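Local structure of monosaccharide ABC transporter substrate-binding protein, CUT2 family (Bradyrhizobium sp., 4YHS) at residues A[76-81]-A[344-349]; A[177-182]-A[245-250]; A[192-195]-A[199-202]. The protein probably binds a monosaccharide or related small solute in the periplasm and delivers it to an ABC transporter of the CUT2 family. One frame throughout, in Å; residues are numbered along the deposited sequence.

Contact 1: residues A[76-81]-A[344-349]; sequences VDYGVA and LPPDGF
Tyr78, on the helix 71-87, reaches into the loop 344-349 and sets one face of its ring against Pro346 and its edge against Phe349. Its CG lies anti to the backbone N (chi1 176°), which carries the ring off the helix toward the loop. Contact begins at CB, which sits over the face of Phe349 with a CH-pi distance of 4.2 Å to the ring centroid. At CG the pyrrolidine of Pro346 takes over as the main neighbour. Tyr78 CD1 works in two directions: at the ring edge it lies 3.7 Å from Phe349 CE1, while the Tyr78 ring face receives Pro346. One step further, Tyr78 CE1 meets CG of Pro346 at 3.5 Å, and CZ lies close to the same carbon. The hydroxyl OH is at the margin of the contact, with Pro346 CG as its nearest neighbour in the loop.

The two aromatic rings thus form a T-shaped pair, Tyr78 giving the edge and Phe349 the face, with planes at 86° and centroids 5.2 Å apart. The proline completes the arrangement with a CH-pi contact: its CD stands 3.7 Å from the centroid of the Tyr78 ring, nearly on the ring normal. At the rim of Phe349, near the ring plane, OD2 of Asp77 lies 3.4 Å from CE2; this oxygen also accepts a hydrogen bond from Val352 N. The type II turn from Pro346 to Phe349, with Gly348 at a positive phi, brings the proline and the phenylalanine round to Tyr78 together.

Through Asp77 and Tyr78 the contact joins a loop near the C-terminus of this periplasmic binding protein to one face of helix 71-87, which packs on strands 60-65 and 90-95 of the mixed sheet, while Tyr78 also touches Val300 of helix 299-314.

Contact 2: residues A[177-182]-A[245-250]; sequences KKHPAG and IRYVAG
His179 and Tyr247 meet through a short, nearly straight hydrogen bond, NE2 to OH at 2.7 Å and 171°. The two side chains come from opposite directions, a chi1 of -59° turning the His179 ring toward Tyr247, and their rings meet rim to rim with planes turned 67° apart. The hydroxyl oxygen lies in the plane of the imidazole, at its edge, and NE2 in turn lies near the plane of the phenol, so neither ring covers the other's face. Beside the bond, Lys178 brings its CE to 3.9 Å from the Tyr247 OH, its chain bent at both outer torsions.

Around this pair, Arg246 folds back over its neighbour: its CG rests 3.6 Å above one face of the Tyr247 ring, and the hydroxyl lies over the centre of its guanidinium plane. A salt bridge from Arg246 NH1 to Asp272 OD2 holds that guanidinium in place, and Tyr247 itself touches Asp272 and Leu274 of the adjoining strand 272-275. On the other side His179, the first residue to leave helical geometry after helix 164-178, is fixed by a backbone hydrogen bond to Ala215 and by packing on Val186. The contact so joins the end of that helix to strand 247-250 of the four-stranded parallel sheet.

The link thus rests on one directional bond between two groups that can each give or accept a proton. Lys178 lies near it, and the positive charge of Arg246 is probably offset in part by Asp272.

Contact 3: residues A[192-195]-A[199-202]; sequences PGPA and WVEA
Val200 points its two methyls into the bend of the 192-195 loop, with CG1 and CG2 divided between Pro192 and Pro194. CG1, anti to the backbone N (chi1 172°), lies 3.9 Å from CB of Pro192, whereas CG2 meets CD of Pro194 at 3.7 Å. Both methyls also pack against main-chain oxygens, CG2 standing 3.4 Å from Pro194 O. Pro192 O, 3.5 Å from Val200 CG1, is buried here with no polar partner in the model. The indole of Trp199 is laid beneath the valine: CG2 sits 3.5 Å above the ring plane, over its centre. Pro194 crosses Trp199 at about a right angle, and its CD comes within 3.9 Å of CZ2.

This is the turn from strand 186-191 into helix 198-211, a beta-alpha connection of the kind that lines the cleft between the lobes in periplasmic binding proteins. The Trp199 side chain lies about 4 Å from a bound Bis-Tris, probably from crystallisation and only consistent with a pocket, and its ring meets that of Phe164.

An alanine here in place of Val200 lacks both methyls, and is likely to leave a gap facing the two prolines and the indole less firmly placed. At Gly193 a CB would clash with Pro194 CD and press on Val200 CG2. Further along, the Glu201 chain bends at chi2 and brings OE2 beside the main chain of Ala195, hydrogen-bonded to Gly196 N.

In the fold
All three contacts are partly buried, but contact 2 lies farthest out, its centre about 24 Å from that of the chain, against about 14 Å for the others. Contacts 2 and 3 share a lobe: strands 186-191 and 247-250 are neighbours in its parallel sheet, and their nearest atoms are about 5 Å apart. Contact 1, across the chain's centre from contact 3, ties the C-terminal segment to a helix packed on the other sheet. Chemistry differs accordingly: a T-shaped aromatic pair and a proline CH-pi contact in contact 1, one hydrogen bond near basic groups in contact 2, and in contact 3 apolar packing of valine, prolines and indole, beside a bound Bis-Tris that may mark the pocket.

Contact 1: residues A[76-81]-A[344-349]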
loop_
_atom_site.group_PDB
_atom_site.type_symbol
_atom_site.label_atom_id
_atom_site.label_comp_id
_atom_site.label_asym_id
_atom_site.label_seq_id
_atom_site.Cartn_x
_atom_site.Cartn_y
_atom_site.Cartn_z
ATOM N N VAL A 76 -2.808 7.875 -3.435
ATOM C CA VAL A 76 -1.476 8.211 -3.895
ATOM C C VAL A 76 -1.499 9.575 -4.628
ATOM O O VAL A 76 -0.596 10.398 -4.430
ATOM C CB VAL A 76 -0.901 7.133 -4.822
ATOM C CG1 VAL A 76 0.528 7.446 -5.124
ATOM C CG2 VAL A 76 -1.019 5.765 -4.200
ATOM N N ASP A 77 -2.524 9.800 -5.455
ATOM C CA ASP A 77 -2.703 11.070 -6.177
ATOM C C ASP A 77 -2.726 12.249 -5.194
ATOM O O ASP A 77 -2.080 13.274 -5.399
ATOM C CB ASP A 77 -3.987 11.048 -6.997
ATOM C CG ASP A 77 -4.243 12.353 -7.716
ATOM O OD1 ASP A 77 -3.414 12.759 -8.560
ATOM O OD2 ASP A 77 -5.281 12.954 -7.455
ATOM N N TYR A 78 -3.530 12.106 -4.156
ATOM C CA TYR A 78 -3.657 13.137 -3.136
ATOM C C TYR A 78 -2.297 13.488 -2.531
ATOM O O TYR A 78 -1.972 14.651 -2.402
ATOM C CB TYR A 78 -4.635 12.666 -2.048
ATOM C CG TYR A 78 -4.777 13.617 -0.888
ATOM C CD1 TYR A 78 -5.611 14.740 -0.974
ATOM C CD2 TYR A 78 -4.109 13.385 0.303
ATOM C CE1 TYR A 78 -5.736 15.611 0.088
ATOM C CE2 TYR A 78 -4.243 14.240 1.375
ATOM C CZ TYR A 78 -5.045 15.359 1.262
ATOM O OH TYR A 78 -5.195 16.229 2.331
ATOM N N GLY A 79 -1.498 12.478 -2.194
ATOM C CA GLY A 79 -0.178 12.673 -1.616
ATOM C C GLY A 79 0.740 13.401 -2.575
ATOM O O GLY A 79 1.397 14.361 -2.203
ATOM N N VAL A 80 0.786 12.937 -3.815
ATOM C CA VAL A 80 1.676 13.578 -4.797
ATOM C C VAL A 80 1.253 15.028 -5.037
ATOM O O VAL A 80 2.125 15.911 -5.096
ATOM C CB VAL A 80 1.718 12.780 -6.129
ATOM C CG1 VAL A 80 2.570 13.499 -7.145
ATOM C CG2 VAL A 80 2.320 11.414 -5.893
ATOM N N ALA A 81 -0.054 15.284 -5.139
ATOM C CA ALA A 81 -0.543 16.636 -5.459
ATOM C C ALA A 81 -0.300 17.566 -4.285
ATOM O O ALA A 81 0.110 18.714 -4.461
ATOM C CB ALA A 81 -2.015 16.647 -5.809
ATOM N N LEU A 344 -5.570 7.251 3.634
ATOM C CA LEU A 344 -6.597 7.151 2.600
ATOM C C LEU A 344 -6.783 8.518 1.960
ATOM O O LEU A 344 -6.432 9.545 2.562
ATOM C CB LEU A 344 -7.914 6.683 3.188
ATOM C CG LEU A 344 -8.147 5.204 3.517
ATOM C CD1 LEU A 344 -9.485 5.067 4.250
ATOM C CD2 LEU A 344 -8.137 4.394 2.250
ATOM N N PRO A 345 -7.383 8.561 0.761
ATOM C CA PRO A 345 -7.763 9.890 0.287
ATOM C C PRO A 345 -8.899 10.460 1.120
ATOM O O PRO A 345 -9.657 9.678 1.697
ATOM C CB PRO A 345 -8.210 9.630 -1.154
ATOM C CG PRO A 345 -8.710 8.231 -1.124
ATOM C CD PRO A 345 -7.792 7.499 -0.189
ATOM N N PRO A 346 -9.038 11.794 1.186
ATOM C CA PRO A 346 -10.216 12.356 1.849
ATOM C C PRO A 346 -11.488 11.857 1.172
ATOM O O PRO A 346 -11.438 11.619 -0.042
ATOM C CB PRO A 346 -10.044 13.876 1.644
ATOM C CG PRO A 346 -8.530 14.034 1.423
ATOM C CD PRO A 346 -8.156 12.840 0.641
ATOM N N ASP A 347 -12.580 11.696 1.910
ATOM C CA ASP A 347 -13.884 11.475 1.264
ATOM C C ASP A 347 -14.197 12.579 0.273
ATOM O O ASP A 347 -13.976 13.747 0.539
ATOM C CB ASP A 347 -15.003 11.415 2.296
ATOM C CG ASP A 347 -14.797 10.323 3.310
ATOM O OD1 ASP A 347 -15.048 9.165 2.974
ATOM O OD2 ASP A 347 -14.390 10.631 4.435
ATOM N N GLY A 348 -14.703 12.202 -0.899
ATOM C CA GLY A 348 -15.193 13.193 -1.838
ATOM C C GLY A 348 -14.087 13.776 -2.693
ATOM O O GLY A 348 -14.366 14.481 -3.637
ATOM N N PHE A 349 -12.835 13.484 -2.355
ATOM C CA PHE A 349 -11.695 14.032 -3.088
ATOM C C PHE A 349 -11.775 13.611 -4.546
ATOM O O PHE A 349 -12.021 12.440 -4.859
ATOM C CB PHE A 349 -10.372 13.573 -2.466
ATOM C CG PHE A 349 -9.136 13.989 -3.249
ATOM C CD1 PHE A 349 -8.716 15.319 -3.284
ATOM C CD2 PHE A 349 -8.414 13.054 -3.960
ATOM C CE1 PHE A 349 -7.568 15.676 -4.004
ATOM C CE2 PHE A 349 -7.262 13.427 -4.672
ATOM C CZ PHE A 349 -6.866 14.728 -4.679
#

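Contact 2: residues A[177-182]-A[245-250]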
loop_
_atom_site.group_PDB
_atom_site.type_symbol
_atom_site.label_atom_id
_atom_site.label_comp_id
_atom_site.label_asym_id
_atom_site.label_seq_id
_atom_site.Cartn_x
_atom_site.Cartn_y
_atom_site.Cartn_z
ATOM N N LYS A 177 -0.384 -11.884 19.053
ATOM C CA LYS A 177 -0.222 -11.250 20.359
ATOM C C LYS A 177 -1.464 -11.458 21.224
ATOM O O LYS A 177 -1.363 -11.657 22.439
ATOM C CB LYS A 177 0.064 -9.749 20.201
ATOM C CG LYS A 177 1.505 -9.381 19.820
ATOM C CD LYS A 177 1.556 -7.956 19.314
ATOM C CE LYS A 177 2.960 -7.382 19.325
ATOM N NZ LYS A 177 3.615 -7.453 17.991
ATOM N N LYS A 178 -2.635 -11.411 20.597
ATOM C CA LYS A 178 -3.905 -11.645 21.290
ATOM C C LYS A 178 -4.084 -13.104 21.717
ATOM O O LYS A 178 -4.866 -13.404 22.624
ATOM C CB LYS A 178 -5.084 -11.215 20.398
ATOM C CG LYS A 178 -5.074 -9.727 20.096
ATOM C CD LYS A 178 -5.963 -9.310 18.910
ATOM C CE LYS A 178 -7.427 -9.293 19.269
ATOM N NZ LYS A 178 -7.776 -8.123 20.122
ATOM N N HIS A 179 -3.358 -14.007 21.072
ATOM C CA HIS A 179 -3.522 -15.437 21.319
ATOM C C HIS A 179 -2.184 -16.172 21.411
ATOM O O HIS A 179 -1.870 -17.040 20.590
ATOM C CB HIS A 179 -4.403 -16.033 20.231
ATOM C CG HIS A 179 -5.756 -15.391 20.157
ATOM N ND1 HIS A 179 -6.765 -15.690 21.049
ATOM C CD2 HIS A 179 -6.255 -14.455 19.316
ATOM C CE1 HIS A 179 -7.832 -14.966 20.752
ATOM N NE2 HIS A 179 -7.550 -14.210 19.711
ATOM N N PRO A 180 -1.403 -15.841 22.445
ATOM C CA PRO A 180 -0.054 -16.383 22.589
ATOM C C PRO A 180 -0.034 -17.878 22.845
ATOM O O PRO A 180 -1.053 -18.491 23.211
ATOM C CB PRO A 180 0.507 -15.618 23.799
ATOM C CG PRO A 180 -0.673 -15.121 24.528
ATOM C CD PRO A 180 -1.734 -14.884 23.513
ATOM N N ALA A 181 1.144 -18.458 22.664
ATOM C CA ALA A 181 1.360 -19.863 22.949
ATOM C C ALA A 181 0.928 -20.179 24.374
ATOM O O ALA A 181 1.202 -19.412 25.297
ATOM C CB ALA A 181 2.811 -20.216 22.735
ATOM N N GLY A 182 0.221 -21.292 24.535
ATOM C CA GLY A 182 -0.252 -21.711 25.840
ATOM C C GLY A 182 -1.678 -21.299 26.151
ATOM O O GLY A 182 -2.269 -21.805 27.112
ATOM N N ILE A 245 -15.096 -21.123 13.760
ATOM C CA ILE A 245 -14.084 -20.163 13.321
ATOM C C ILE A 245 -14.192 -18.949 14.223
ATOM O O ILE A 245 -15.304 -18.525 14.526
ATOM C CB ILE A 245 -14.270 -19.726 11.857
ATOM C CG1 ILE A 245 -13.804 -20.815 10.903
ATOM C CG2 ILE A 245 -13.427 -18.500 11.538
ATOM C CD1 ILE A 245 -14.171 -20.528 9.450
ATOM N N ARG A 246 -13.056 -18.414 14.670
ATOM C CA ARG A 246 -13.050 -17.219 15.531
ATOM C C ARG A 246 -12.746 -15.938 14.728
ATOM O O ARG A 246 -13.268 -14.864 15.032
ATOM C CB ARG A 246 -12.028 -17.411 16.653
ATOM C CG ARG A 246 -11.915 -16.238 17.603
ATOM C CD ARG A 246 -13.222 -15.991 18.351
ATOM N NE ARG A 246 -13.092 -14.821 19.215
ATOM C CZ ARG A 246 -13.262 -13.568 18.812
ATOM N NH1 ARG A 246 -13.594 -13.297 17.549
ATOM N NH2 ARG A 246 -13.101 -12.581 19.683
ATOM N N TYR A 247 -11.899 -16.057 13.708
ATOM C CA TYR A 247 -11.553 -14.917 12.851
ATOM C C TYR A 247 -11.647 -15.261 11.388
ATOM O O TYR A 247 -11.289 -16.362 10.984
ATOM C CB TYR A 247 -10.132 -14.413 13.096
ATOM C CG TYR A 247 -9.877 -13.954 14.492
ATOM C CD1 TYR A 247 -10.297 -12.713 14.913
ATOM C CD2 TYR A 247 -9.222 -14.778 15.393
ATOM C CE1 TYR A 247 -10.068 -12.284 16.194
ATOM C CE2 TYR A 247 -8.987 -14.363 16.699
ATOM C CZ TYR A 247 -9.411 -13.096 17.079
ATOM O OH TYR A 247 -9.207 -12.635 18.351
ATOM N N VAL A 248 -12.109 -14.284 10.614
ATOM C CA VAL A 248 -12.082 -14.325 9.165
ATOM C C VAL A 248 -11.128 -13.224 8.727
ATOM O O VAL A 248 -11.378 -12.041 8.977
ATOM C CB VAL A 248 -13.477 -14.119 8.569
ATOM C CG1 VAL A 248 -13.421 -13.788 7.068
ATOM C CG2 VAL A 248 -14.323 -15.347 8.840
ATOM N N ALA A 249 -10.006 -13.618 8.149
ATOM C CA ALA A 249 -9.001 -12.653 7.732
ATOM C C ALA A 249 -8.648 -12.878 6.287
ATOM O O ALA A 249 -8.589 -14.017 5.819
ATOM C CB ALA A 249 -7.753 -12.754 8.578
ATOM N N GLY A 250 -8.361 -11.785 5.586
ATOM C CA GLY A 250 -7.942 -11.925 4.200
ATOM C C GLY A 250 -7.959 -10.594 3.477
ATOM O O GLY A 250 -7.648 -9.570 4.076
#

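Contact 3: residues A[192-195]-A[199-202]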
loop_
_atom_site.group_PDB
_atom_site.type_symbol
_atom_site.label_atom_id
_atom_site.label_comp_id
_atom_site.label_asym_id
_atom_site.label_seq_id
_atom_site.Cartn_x
_atom_site.Cartn_y
_atom_site.Cartn_z
ATOM N N PRO A 192 -6.562 -15.162 1.150
ATOM C CA PRO A 192 -5.480 -14.235 0.789
ATOM C C PRO A 192 -5.621 -13.530 -0.561
ATOM O O PRO A 192 -4.883 -12.561 -0.798
ATOM C CB PRO A 192 -4.232 -15.136 0.818
ATOM C CG PRO A 192 -4.749 -16.510 0.643
ATOM C CD PRO A 192 -6.096 -16.548 1.258
ATOM N N GLY A 193 -6.553 -13.957 -1.404
ATOM C CA GLY A 193 -6.712 -13.332 -2.719
ATOM C C GLY A 193 -6.312 -14.325 -3.804
ATOM O O GLY A 193 -6.278 -15.513 -3.560
ATOM N N PRO A 194 -6.007 -13.842 -5.016
ATOM C CA PRO A 194 -5.785 -14.800 -6.117
ATOM C C PRO A 194 -4.464 -15.601 -6.039
ATOM O O PRO A 194 -3.378 -15.031 -5.885
ATOM C CB PRO A 194 -5.812 -13.899 -7.351
ATOM C CG PRO A 194 -5.479 -12.536 -6.845
ATOM C CD PRO A 194 -6.191 -12.471 -5.521
ATOM N N ALA A 195 -4.590 -16.911 -6.130
ATOM C CA ALA A 195 -3.476 -17.813 -5.943
ATOM C C ALA A 195 -2.377 -17.507 -6.949
ATOM O O ALA A 195 -2.635 -17.311 -8.151
ATOM C CB ALA A 195 -3.941 -19.246 -6.074
ATOM N N TRP A 199 1.773 -10.374 -4.902
ATOM C CA TRP A 199 1.389 -9.691 -3.667
ATOM C C TRP A 199 0.686 -10.629 -2.683
ATOM O O TRP A 199 0.872 -10.542 -1.468
ATOM C CB TRP A 199 0.492 -8.470 -3.975
ATOM C CG TRP A 199 -0.888 -8.745 -4.599
ATOM C CD1 TRP A 199 -1.159 -9.046 -5.899
ATOM C CD2 TRP A 199 -2.155 -8.704 -3.927
ATOM N NE1 TRP A 199 -2.516 -9.205 -6.080
ATOM C CE2 TRP A 199 -3.145 -8.999 -4.879
ATOM C CE3 TRP A 199 -2.542 -8.447 -2.610
ATOM C CZ2 TRP A 199 -4.488 -9.044 -4.558
ATOM C CZ3 TRP A 199 -3.870 -8.499 -2.298
ATOM C CH2 TRP A 199 -4.830 -8.788 -3.261
ATOM N N VAL A 200 -0.145 -11.507 -3.221
ATOM C CA VAL A 200 -0.877 -12.484 -2.424
ATOM C C VAL A 200 0.062 -13.477 -1.741
ATOM O O VAL A 200 -0.069 -13.763 -0.540
ATOM C CB VAL A 200 -1.885 -13.263 -3.315
ATOM C CG1 VAL A 200 -2.494 -14.394 -2.568
ATOM C CG2 VAL A 200 -2.939 -12.315 -3.835
ATOM N N GLU A 201 0.968 -14.058 -2.524
ATOM C CA GLU A 201 1.875 -15.064 -2.000
ATOM C C GLU A 201 2.823 -14.432 -0.963
ATOM O O GLU A 201 3.197 -15.085 0.010
ATOM C CB GLU A 201 2.633 -15.726 -3.138
ATOM C CG GLU A 201 1.696 -16.437 -4.108
ATOM C CD GLU A 201 0.969 -17.646 -3.479
ATOM O OE1 GLU A 201 1.446 -18.170 -2.452
ATOM O OE2 GLU A 201 -0.078 -18.083 -4.013
ATOM N N ALA A 202 3.191 -13.167 -1.152
ATOM C CA ALA A 202 4.013 -12.467 -0.147
ATOM C C ALA A 202 3.235 -12.216 1.153
ATOM O O ALA A 202 3.738 -12.454 2.234
ATOM C CB ALA A 202 4.537 -11.139 -0.702
#